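Local coordinates for flagellar biosynthesis protein FlhA (Bacillus subtilis, PDB 3MIX) that takes part in flagellar protein export, its cytosolic domain probably serving as an adaptor for delivery of late flagellar building blocks to the type III secretion system, at residues 47-53 with 90-96; 209-213 with 244-248; 337-343 with 360-366. All coordinates share one frame; numbering follows the deposited sequence.

Contact 1 of 3, residues 47-53 with 90-96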
loop_
_atom_site.group_PDB
_atom_site.type_symbol
_atom_site.label_atom_id
_atom_site.label_comp_id
_atom_site.label_asym_id
_atom_site.label_seq_id
_atom_site.Cartn_x
_atom_site.Cartn_y
_atom_site.Cartn_z
ATOM N N ASP A 47 -5.049 -1.081 -18.174
ATOM C CA ASP A 47 -5.677 -1.956 -17.194
ATOM C C ASP A 47 -5.029 -1.810 -15.810
ATOM O O ASP A 47 -3.816 -1.763 -15.691
ATOM C CB ASP A 47 -5.615 -3.413 -17.644
ATOM C CG ASP A 47 -6.165 -3.621 -19.033
ATOM O OD1 ASP A 47 -5.444 -3.345 -20.011
ATOM O OD2 ASP A 47 -7.315 -4.081 -19.156
ATOM N N PRO A 48 -5.844 -1.751 -14.758
ATOM C CA PRO A 48 -5.254 -1.581 -13.425
ATOM C C PRO A 48 -4.302 -2.701 -13.018
ATOM O O PRO A 48 -3.283 -2.415 -12.385
ATOM C CB PRO A 48 -6.464 -1.520 -12.471
ATOM C CG PRO A 48 -7.664 -1.723 -13.268
ATOM C CD PRO A 48 -7.302 -1.972 -14.726
ATOM N N ILE A 49 -4.609 -3.953 -13.386
ATOM C CA ILE A 49 -3.780 -5.091 -13.006
ATOM C C ILE A 49 -3.686 -6.093 -14.139
ATOM O O ILE A 49 -4.707 -6.570 -14.640
ATOM C CB ILE A 49 -4.331 -5.885 -11.762
ATOM C CG1 ILE A 49 -4.715 -4.968 -10.588
ATOM C CG2 ILE A 49 -3.317 -6.977 -11.330
ATOM C CD1 ILE A 49 -5.286 -5.743 -9.353
ATOM N N GLU A 50 -2.456 -6.419 -14.528
ATOM C CA GLU A 50 -2.233 -7.350 -15.600
ATOM C C GLU A 50 -1.285 -8.429 -15.133
ATOM O O GLU A 50 -0.211 -8.133 -14.601
ATOM C CB GLU A 50 -1.585 -6.660 -16.819
ATOM C CG GLU A 50 -2.350 -5.509 -17.400
ATOM C CD GLU A 50 -1.524 -4.780 -18.453
ATOM O OE1 GLU A 50 -1.423 -5.308 -19.571
ATOM O OE2 GLU A 50 -0.963 -3.696 -18.156
ATOM N N PHE A 51 -1.676 -9.673 -15.372
ATOM C CA PHE A 51 -0.831 -10.819 -15.131
ATOM C C PHE A 51 -0.555 -11.480 -16.476
ATOM O O PHE A 51 -1.481 -11.926 -17.164
ATOM C CB PHE A 51 -1.513 -11.797 -14.173
ATOM C CG PHE A 51 -0.691 -13.012 -13.857
ATOM C CD1 PHE A 51 0.279 -12.974 -12.857
ATOM C CD2 PHE A 51 -0.885 -14.192 -14.548
ATOM C CE1 PHE A 51 1.037 -14.087 -12.561
ATOM C CE2 PHE A 51 -0.117 -15.321 -14.253
ATOM C CZ PHE A 51 0.835 -15.265 -13.263
ATOM N N GLU A 52 0.729 -11.504 -16.832
ATOM C CA GLU A 52 1.225 -12.014 -18.090
ATOM C C GLU A 52 2.150 -13.199 -17.880
ATOM O O GLU A 52 2.975 -13.204 -16.962
ATOM C CB GLU A 52 1.990 -10.920 -18.825
ATOM C CG GLU A 52 1.123 -9.742 -19.232
ATOM C CD GLU A 52 1.867 -8.729 -20.084
ATOM O OE1 GLU A 52 3.066 -8.938 -20.383
ATOM O OE2 GLU A 52 1.243 -7.703 -20.454
ATOM N N PHE A 53 2.023 -14.190 -18.757
ATOM C CA PHE A 53 2.765 -15.445 -18.638
ATOM C C PHE A 53 3.222 -16.000 -19.996
ATOM O O PHE A 53 2.602 -15.743 -21.028
ATOM C CB PHE A 53 1.911 -16.489 -17.916
ATOM C CG PHE A 53 0.545 -16.671 -18.520
ATOM C CD1 PHE A 53 -0.495 -15.780 -18.215
ATOM C CD2 PHE A 53 0.293 -17.719 -19.396
ATOM C CE1 PHE A 53 -1.754 -15.941 -18.779
ATOM C CE2 PHE A 53 -0.960 -17.888 -19.969
ATOM C CZ PHE A 53 -1.992 -16.997 -19.656
ATOM N N VAL A 90 -10.884 -6.247 -11.503
ATOM C CA VAL A 90 -10.663 -7.322 -12.445
ATOM C C VAL A 90 -9.180 -7.404 -12.819
ATOM O O VAL A 90 -8.557 -6.379 -13.133
ATOM C CB VAL A 90 -11.547 -7.060 -13.699
ATOM C CG1 VAL A 90 -11.210 -7.995 -14.866
ATOM C CG2 VAL A 90 -12.987 -7.242 -13.328
ATOM N N VAL A 91 -8.625 -8.619 -12.786
ATOM C CA VAL A 91 -7.262 -8.849 -13.269
ATOM C C VAL A 91 -7.272 -9.270 -14.734
ATOM O O VAL A 91 -8.036 -10.150 -15.139
ATOM C CB VAL A 91 -6.459 -9.882 -12.431
ATOM C CG1 VAL A 91 -5.060 -10.002 -12.998
ATOM C CG2 VAL A 91 -6.386 -9.440 -10.944
ATOM N N ARG A 92 -6.438 -8.615 -15.525
ATOM C CA ARG A 92 -6.329 -8.956 -16.923
ATOM C C ARG A 92 -5.277 -10.060 -17.068
ATOM O O ARG A 92 -4.150 -9.940 -16.587
ATOM C CB ARG A 92 -5.968 -7.715 -17.738
ATOM C CG ARG A 92 -6.514 -7.725 -19.141
ATOM C CD ARG A 92 -5.448 -8.052 -20.164
ATOM N NE ARG A 92 -4.861 -6.850 -20.747
ATOM C CZ ARG A 92 -5.009 -6.470 -22.019
ATOM N NH1 ARG A 92 -5.732 -7.201 -22.861
ATOM N NH2 ARG A 92 -4.437 -5.349 -22.448
ATOM N N ILE A 93 -5.665 -11.140 -17.725
ATOM C CA ILE A 93 -4.797 -12.303 -17.869
ATOM C C ILE A 93 -4.446 -12.582 -19.355
ATOM O O ILE A 93 -5.326 -12.882 -20.158
ATOM C CB ILE A 93 -5.445 -13.498 -17.124
ATOM C CG1 ILE A 93 -5.452 -13.198 -15.606
ATOM C CG2 ILE A 93 -4.770 -14.836 -17.464
ATOM C CD1 ILE A 93 -6.497 -13.960 -14.827
ATOM N N ARG A 94 -3.160 -12.459 -19.699
ATOM C CA ARG A 94 -2.663 -12.630 -21.081
ATOM C C ARG A 94 -1.463 -13.561 -21.163
ATOM O O ARG A 94 -0.472 -13.362 -20.455
ATOM C CB ARG A 94 -2.152 -11.306 -21.654
ATOM C CG ARG A 94 -3.173 -10.290 -22.057
ATOM C CD ARG A 94 -2.655 -9.421 -23.219
ATOM N NE ARG A 94 -1.426 -8.681 -22.901
ATOM C CZ ARG A 94 -0.327 -8.662 -23.658
ATOM N NH1 ARG A 94 -0.276 -9.342 -24.808
ATOM N NH2 ARG A 94 0.727 -7.952 -23.269
ATOM N N ASP A 95 -1.514 -14.540 -22.063
ATOM C CA ASP A 95 -0.277 -15.215 -22.461
ATOM C C ASP A 95 0.591 -14.212 -23.219
ATOM O O ASP A 95 0.075 -13.360 -23.958
ATOM C CB ASP A 95 -0.527 -16.483 -23.286
ATOM C CG ASP A 95 -1.498 -16.265 -24.417
ATOM O OD1 ASP A 95 -2.722 -16.331 -24.166
ATOM O OD2 ASP A 95 -1.037 -16.034 -25.556
ATOM N N ASN A 96 1.897 -14.280 -22.982
ATOM C CA ASN A 96 2.845 -13.406 -23.665
ATOM C C ASN A 96 4.057 -14.177 -24.212
ATOM O O ASN A 96 4.874 -14.701 -23.450
ATOM C CB ASN A 96 3.265 -12.239 -22.760
ATOM C CG ASN A 96 3.998 -11.140 -23.519
ATOM O OD1 ASN A 96 4.375 -11.310 -24.681
ATOM N ND2 ASN A 96 4.206 -10.009 -22.862
HETATM O O HOH W 1 -6.952 -5.169 -14.819
#

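Contact 2 of 3, residues 209-213 with 244-248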
loop_
_atom_site.group_PDB
_atom_site.type_symbol
_atom_site.label_atom_id
_atom_site.label_comp_id
_atom_site.label_asym_id
_atom_site.label_seq_id
_atom_site.Cartn_x
_atom_site.Cartn_y
_atom_site.Cartn_z
ATOM N N LEU A 209 -24.379 10.834 6.986
ATOM C CA LEU A 209 -22.972 11.003 7.180
ATOM C C LEU A 209 -22.255 11.266 5.836
ATOM O O LEU A 209 -21.433 12.183 5.720
ATOM C CB LEU A 209 -22.406 9.752 7.882
ATOM C CG LEU A 209 -20.884 9.690 7.985
ATOM C CD1 LEU A 209 -20.352 10.857 8.826
ATOM C CD2 LEU A 209 -20.406 8.330 8.529
ATOM N N VAL A 210 -22.562 10.450 4.833
ATOM C CA VAL A 210 -21.949 10.603 3.527
ATOM C C VAL A 210 -22.253 11.981 2.921
ATOM O O VAL A 210 -21.365 12.649 2.383
ATOM C CB VAL A 210 -22.396 9.458 2.573
ATOM C CG1 VAL A 210 -22.024 9.764 1.121
ATOM C CG2 VAL A 210 -21.748 8.135 3.015
ATOM N N GLU A 211 -23.515 12.394 3.028
ATOM C CA GLU A 211 -23.998 13.624 2.424
ATOM C C GLU A 211 -23.356 14.820 3.079
ATOM O O GLU A 211 -23.195 15.857 2.450
ATOM C CB GLU A 211 -25.512 13.721 2.576
ATOM C CG GLU A 211 -26.232 14.198 1.331
ATOM C CD GLU A 211 -26.145 15.700 1.116
ATOM O OE1 GLU A 211 -26.147 16.456 2.121
ATOM O OE2 GLU A 211 -26.084 16.128 -0.063
ATOM N N GLU A 212 -22.996 14.681 4.350
ATOM C CA GLU A 212 -22.309 15.743 5.071
ATOM C C GLU A 212 -20.888 15.897 4.536
ATOM O O GLU A 212 -20.296 16.976 4.623
ATOM C CB GLU A 212 -22.233 15.420 6.568
ATOM C CG GLU A 212 -22.131 16.657 7.458
ATOM C CD GLU A 212 -21.813 16.331 8.915
ATOM O OE1 GLU A 212 -21.997 15.156 9.318
ATOM O OE2 GLU A 212 -21.377 17.250 9.652
ATOM N N VAL A 213 -20.326 14.804 4.029
ATOM C CA VAL A 213 -18.930 14.808 3.636
ATOM C C VAL A 213 -18.739 15.211 2.172
ATOM O O VAL A 213 -17.816 15.947 1.854
ATOM C CB VAL A 213 -18.268 13.435 3.939
ATOM C CG1 VAL A 213 -16.836 13.317 3.321
ATOM C CG2 VAL A 213 -18.264 13.163 5.456
ATOM N N PHE A 244 -15.040 8.495 7.692
ATOM C CA PHE A 244 -15.985 9.522 7.258
ATOM C C PHE A 244 -16.465 10.492 8.363
ATOM O O PHE A 244 -16.687 11.678 8.080
ATOM C CB PHE A 244 -17.167 8.905 6.489
ATOM C CG PHE A 244 -16.874 8.704 5.013
ATOM C CD1 PHE A 244 -15.943 7.752 4.592
ATOM C CD2 PHE A 244 -17.498 9.497 4.053
ATOM C CE1 PHE A 244 -15.675 7.583 3.255
ATOM C CE2 PHE A 244 -17.233 9.322 2.705
ATOM C CZ PHE A 244 -16.321 8.378 2.303
ATOM N N GLU A 245 -16.585 10.008 9.600
ATOM C CA GLU A 245 -16.929 10.887 10.739
ATOM C C GLU A 245 -15.793 11.910 10.944
ATOM O O GLU A 245 -16.036 13.096 11.201
ATOM C CB GLU A 245 -17.258 10.079 12.031
ATOM C CG GLU A 245 -18.544 9.253 11.910
ATOM C CD GLU A 245 -19.006 8.553 13.220
ATOM O OE1 GLU A 245 -18.182 8.387 14.145
ATOM O OE2 GLU A 245 -20.204 8.160 13.317
ATOM N N THR A 246 -14.561 11.444 10.788
ATOM C CA THR A 246 -13.396 12.337 10.885
ATOM C C THR A 246 -13.390 13.342 9.722
ATOM O O THR A 246 -13.185 14.545 9.932
ATOM C CB THR A 246 -12.046 11.541 10.896
ATOM O OG1 THR A 246 -12.146 10.430 11.800
ATOM C CG2 THR A 246 -10.914 12.431 11.333
ATOM N N LEU A 247 -13.661 12.851 8.523
ATOM C CA LEU A 247 -13.759 13.737 7.371
ATOM C C LEU A 247 -14.889 14.758 7.545
ATOM O O LEU A 247 -14.718 15.903 7.127
ATOM C CB LEU A 247 -13.924 12.965 6.052
ATOM C CG LEU A 247 -12.747 12.051 5.670
ATOM C CD1 LEU A 247 -13.040 11.316 4.333
ATOM C CD2 LEU A 247 -11.375 12.806 5.632
ATOM N N ALA A 248 -16.025 14.339 8.117
ATOM C CA ALA A 248 -17.144 15.247 8.341
ATOM C C ALA A 248 -16.740 16.351 9.321
ATOM O O ALA A 248 -17.040 17.500 9.092
ATOM C CB ALA A 248 -18.385 14.511 8.856
HETATM O O HOH W 2 -18.432 18.378 6.480
HETATM O O HOH W 3 -19.907 19.358 8.692
#

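Contact 3 of 3, residues 337-343 with 360-366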
loop_
_atom_site.group_PDB
_atom_site.type_symbol
_atom_site.label_atom_id
_atom_site.label_comp_id
_atom_site.label_asym_id
_atom_site.label_seq_id
_atom_site.Cartn_x
_atom_site.Cartn_y
_atom_site.Cartn_z
ATOM N N ALA A 337 10.725 -3.177 13.371
ATOM C CA ALA A 337 11.192 -1.823 13.673
ATOM C C ALA A 337 10.104 -0.765 13.449
ATOM O O ALA A 337 9.593 -0.612 12.336
ATOM C CB ALA A 337 12.455 -1.498 12.877
ATOM N N ILE A 338 9.748 -0.059 14.523
ATOM C CA ILE A 338 8.758 1.020 14.493
ATOM C C ILE A 338 9.409 2.311 14.987
ATOM O O ILE A 338 10.342 2.254 15.772
ATOM C CB ILE A 338 7.504 0.669 15.352
ATOM C CG1 ILE A 338 6.643 -0.385 14.650
ATOM C CG2 ILE A 338 6.646 1.901 15.651
ATOM C CD1 ILE A 338 6.586 -1.711 15.364
ATOM N N LEU A 339 8.917 3.463 14.526
ATOM C CA LEU A 339 9.429 4.771 14.949
ATOM C C LEU A 339 8.322 5.686 15.494
ATOM O O LEU A 339 7.352 5.959 14.802
ATOM C CB LEU A 339 10.168 5.454 13.791
ATOM C CG LEU A 339 10.858 6.800 14.042
ATOM C CD1 LEU A 339 12.024 6.660 15.036
ATOM C CD2 LEU A 339 11.350 7.399 12.743
ATOM N N LEU A 340 8.472 6.151 16.735
ATOM C CA LEU A 340 7.529 7.108 17.328
ATOM C C LEU A 340 8.070 8.525 17.294
ATOM O O LEU A 340 9.273 8.740 17.452
ATOM C CB LEU A 340 7.208 6.757 18.782
ATOM C CG LEU A 340 5.989 5.910 19.154
ATOM C CD1 LEU A 340 5.901 5.808 20.673
ATOM C CD2 LEU A 340 4.677 6.459 18.590
ATOM N N CYS A 341 7.175 9.486 17.096
ATOM C CA CYS A 341 7.519 10.899 17.127
ATOM C C CYS A 341 6.267 11.692 17.434
ATOM O O CYS A 341 5.180 11.116 17.542
ATOM C CB CYS A 341 8.157 11.352 15.810
ATOM S SG CYS A 341 7.114 11.150 14.348
ATOM N N SER A 342 6.414 13.004 17.594
ATOM C CA SER A 342 5.283 13.846 17.958
ATOM C C SER A 342 4.417 14.087 16.737
ATOM O O SER A 342 4.933 14.086 15.619
ATOM C CB SER A 342 5.745 15.172 18.579
ATOM O OG SER A 342 6.402 15.988 17.627
ATOM N N PRO A 343 3.095 14.278 16.949
ATOM C CA PRO A 343 2.113 14.472 15.869
ATOM C C PRO A 343 2.461 15.522 14.795
ATOM O O PRO A 343 2.337 15.208 13.610
ATOM C CB PRO A 343 0.825 14.853 16.612
ATOM C CG PRO A 343 0.987 14.303 17.982
ATOM C CD PRO A 343 2.448 14.162 18.273
ATOM N N LEU A 360 9.211 1.393 6.906
ATOM C CA LEU A 360 9.397 1.641 8.330
ATOM C C LEU A 360 8.172 2.396 8.864
ATOM O O LEU A 360 7.955 3.565 8.516
ATOM C CB LEU A 360 10.664 2.456 8.588
ATOM C CG LEU A 360 10.977 2.727 10.065
ATOM C CD1 LEU A 360 11.520 1.481 10.748
ATOM C CD2 LEU A 360 11.954 3.883 10.233
ATOM N N PRO A 361 7.363 1.735 9.711
ATOM C CA PRO A 361 6.190 2.422 10.240
ATOM C C PRO A 361 6.598 3.597 11.118
ATOM O O PRO A 361 7.381 3.437 12.069
ATOM C CB PRO A 361 5.480 1.343 11.063
ATOM C CG PRO A 361 6.039 0.048 10.570
ATOM C CD PRO A 361 7.449 0.350 10.202
ATOM N N VAL A 362 6.096 4.773 10.759
ATOM C CA VAL A 362 6.329 5.985 11.522
ATOM C C VAL A 362 5.018 6.369 12.184
ATOM O O VAL A 362 4.056 6.756 11.518
ATOM C CB VAL A 362 6.874 7.122 10.630
ATOM C CG1 VAL A 362 7.145 8.382 11.446
ATOM C CG2 VAL A 362 8.132 6.665 9.939
ATOM N N LEU A 363 4.979 6.233 13.501
ATOM C CA LEU A 363 3.758 6.491 14.253
ATOM C C LEU A 363 3.862 7.778 15.041
ATOM O O LEU A 363 4.959 8.258 15.299
ATOM C CB LEU A 363 3.448 5.324 15.192
ATOM C CG LEU A 363 3.262 3.935 14.576
ATOM C CD1 LEU A 363 2.832 2.957 15.668
ATOM C CD2 LEU A 363 2.262 3.944 13.386
ATOM N N SER A 364 2.720 8.345 15.402
ATOM C CA SER A 364 2.691 9.415 16.381
ATOM C C SER A 364 2.120 8.899 17.723
ATOM O O SER A 364 1.385 7.905 17.752
ATOM C CB SER A 364 1.934 10.632 15.849
ATOM O OG SER A 364 0.571 10.604 16.205
ATOM N N TYR A 365 2.471 9.573 18.818
ATOM C CA TYR A 365 2.051 9.155 20.162
ATOM C C TYR A 365 0.543 9.057 20.275
ATOM O O TYR A 365 0.028 8.193 20.977
ATOM C CB TYR A 365 2.579 10.121 21.235
ATOM C CG TYR A 365 4.057 10.417 21.140
ATOM C CD1 TYR A 365 5.002 9.399 21.265
ATOM C CD2 TYR A 365 4.511 11.714 20.932
ATOM C CE1 TYR A 365 6.374 9.663 21.177
ATOM C CE2 TYR A 365 5.878 11.992 20.846
ATOM C CZ TYR A 365 6.804 10.960 20.964
ATOM O OH TYR A 365 8.156 11.232 20.874
ATOM N N ASN A 366 -0.158 9.941 19.568
ATOM C CA ASN A 366 -1.621 9.991 19.582
ATOM C C ASN A 366 -2.313 8.923 18.720
ATOM O O ASN A 366 -3.547 8.937 18.570
ATOM C CB ASN A 366 -2.096 11.385 19.165
ATOM C CG ASN A 366 -1.893 12.435 20.251
ATOM O OD1 ASN A 366 -2.275 13.593 20.069
ATOM N ND2 ASN A 366 -1.291 12.043 21.383
#

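Contact 1 of 3, residues 47-53 with 90-96
Glu52 and Arg94 sit opposite each other on two parallel beta strands, 49-53 and 92-95, the latter an edge strand of a mixed four-stranded sheet. The chain between them carries helix 69-84, which makes the connection a beta-alpha-beta crossover. The axes approach to 4.8 Å, and main-chain bonds zip the pair together: Arg92 N to Ile49 O, Phe51 N to Arg92 O (2.8 Å), Arg94 N to Phe51 O and Phe53 N to Arg94 O.

Glu52 can be followed outward from its backbone. CB and CG pass along Arg94 O, with CG anti to the carbonyl carbon (chi1 -64°), and the extended chain runs beside that of Arg94, pointing the same way. At the tip the carboxylate divides its partners: OE2 takes Arg94 NH2 at 2.9 Å in a salt bridge, and OE1 accepts Asn96 ND2, also at 2.9 Å. Both donors come from above the carboxylate plane, and the Arg94 guanidinium stands nearly perpendicular to it, 83° away. On the same face Asp47 OD1 meets Arg92 NH2 at 3.3 Å, while Glu50, hydrogen-bonded to His45, makes a longer ion pair with Arg92. The acids thus probably offset the two neighbouring arginines.

The other face is mostly apolar, with Asp95 at its end. Ile49 CG2 lies against Val91 CG1, and Val91 and Ile93 also rest on helix 69-84; Phe51 reaches helix 170-189. Phe53, its CG wedged between backbone N and carbonyl carbon (chi1 52°), folds its ring back over the neighbouring strand. Ile93 CG2 touches the ring edge at CE1, 3.5 Å away, and Asp95 CA lies over one face in a CH-pi contact, 3.8 Å from the centroid.

Contact 2 of 3, residues 209-213 with 244-248
Leu209 opens the contact by pushing its isobutyl end against the near side of 244-248. Its CG is anti to the backbone N (chi1 172°), which sends both methyls across to the neighbouring helix. CD2 lies 3.9 Å from Phe244 CB, while CD1 meets Glu245 CG and, farther along, Ala248 CB. The leucine thereby lies across the aliphatic stem of Glu245 at about a right angle. With its two methyls gone, as in an alanine here, Phe244 CB and the stem of Glu245 would probably lose their apolar cover and a gap would open between the helices.

Val210 turns to helix 192-205, where Ile199 and Leu202 receive it. Glu212 lays its extended chain toward Ala248, with OE1 3.7 Å from Ala248 CB. Water 2 lies 3.0 Å from Glu212 O and 3.1 Å from Ala248 O, within bonding distance of both main chains, though it has more acceptors in reach than protons; water 3 lies 2.7 Å from Glu212 OE2.

Val213 closes the segment at the tightest backbone approach, its CA 5.1 Å from Ala248 CA. Its two methyls split the work: CG1, anti to the backbone N, meets Phe244 CD2 and Leu247 CB, while CG2 packs against Ala248 CB at 3.7 Å and lies beside Phe244 O. The small Ala248 side chain suits this close approach. Leu218 of a loop and Ile223 of helix 220-232 also touch Val213.

The axes of 209-213 and 244-248 come to 9.0 Å and cross at 41°, an ordinary helix-helix packing within the all-helical part of the cytosolic domain. Direct contact is made mostly by methyls, methylenes and a ring, with waters at the polar rim; the interface therefore probably owes its hold mainly to shape and burial of apolar surface.

Contact 3 of 3, residues 337-343 with 360-366
Leu340 and Leu363 pair at the apolar centre, Leu340 CD2 lying 3.8 Å from Leu363 CB. On the same face Ile338 CG2 touches Leu363 CD1, and the Ile338 side chain crosses that of Pro361 at about a right angle, CG1 touching the ring; Phe276 of helix 269-276 meets Ile338, Pro361 and Leu363. The reverse face carries Leu339, Val362 and Cys341, whose SG is 4.0 Å from Val362 CG1, with helix 343-353 packed on Leu339 and Cys341.

Farther out, the Tyr365 ring folds back over the end of strand 339-341, its CG anti to the carbonyl carbon (chi1 -50°), which carries the ring there. Leu340 CD1 lies 3.7 Å from Tyr365 CD1, at the ring edge, and Cys341 O lies 3.4 Å above its plane, offset toward the rim.

Main-chain bonds hold the register: Leu339 N to Pro361 O, Leu363 N to Leu339 O at 2.7 Å, and Cys341 N to Leu363 O. The last, Tyr365 N to Cys341 O, is weak at 3.4 Å. At the polar edge Ser342 OG hydrogen-bonds to Glu293, and Ser364 N to Glu367.

Strands 339-341 and 362-364 run parallel, their axes 35° apart, with helix 343-353 between them in sequence: a classic beta-alpha-beta unit.

The three contacts follow one another along the chain, each closing before the next opens, and none touches another. Contacts 1 and 3 lie on opposite sides of the chain's centre, their centres 37 Å apart and their nearest atoms about 23 Å. Contact 2 is 36 Å from contact 1 and 27 Å from contact 3, centre to centre; its nearest atoms come within about 11 Å of contact 3. Contacts 1 and 3 are helix-bridged parallel strand pairs; contact 2 lies in the helical region between them in sequence. Helix 257-267 ties that region to the last pair, since it touches Thr246 and Leu247 of contact 2 and Leu363 and Asn366 of contact 3.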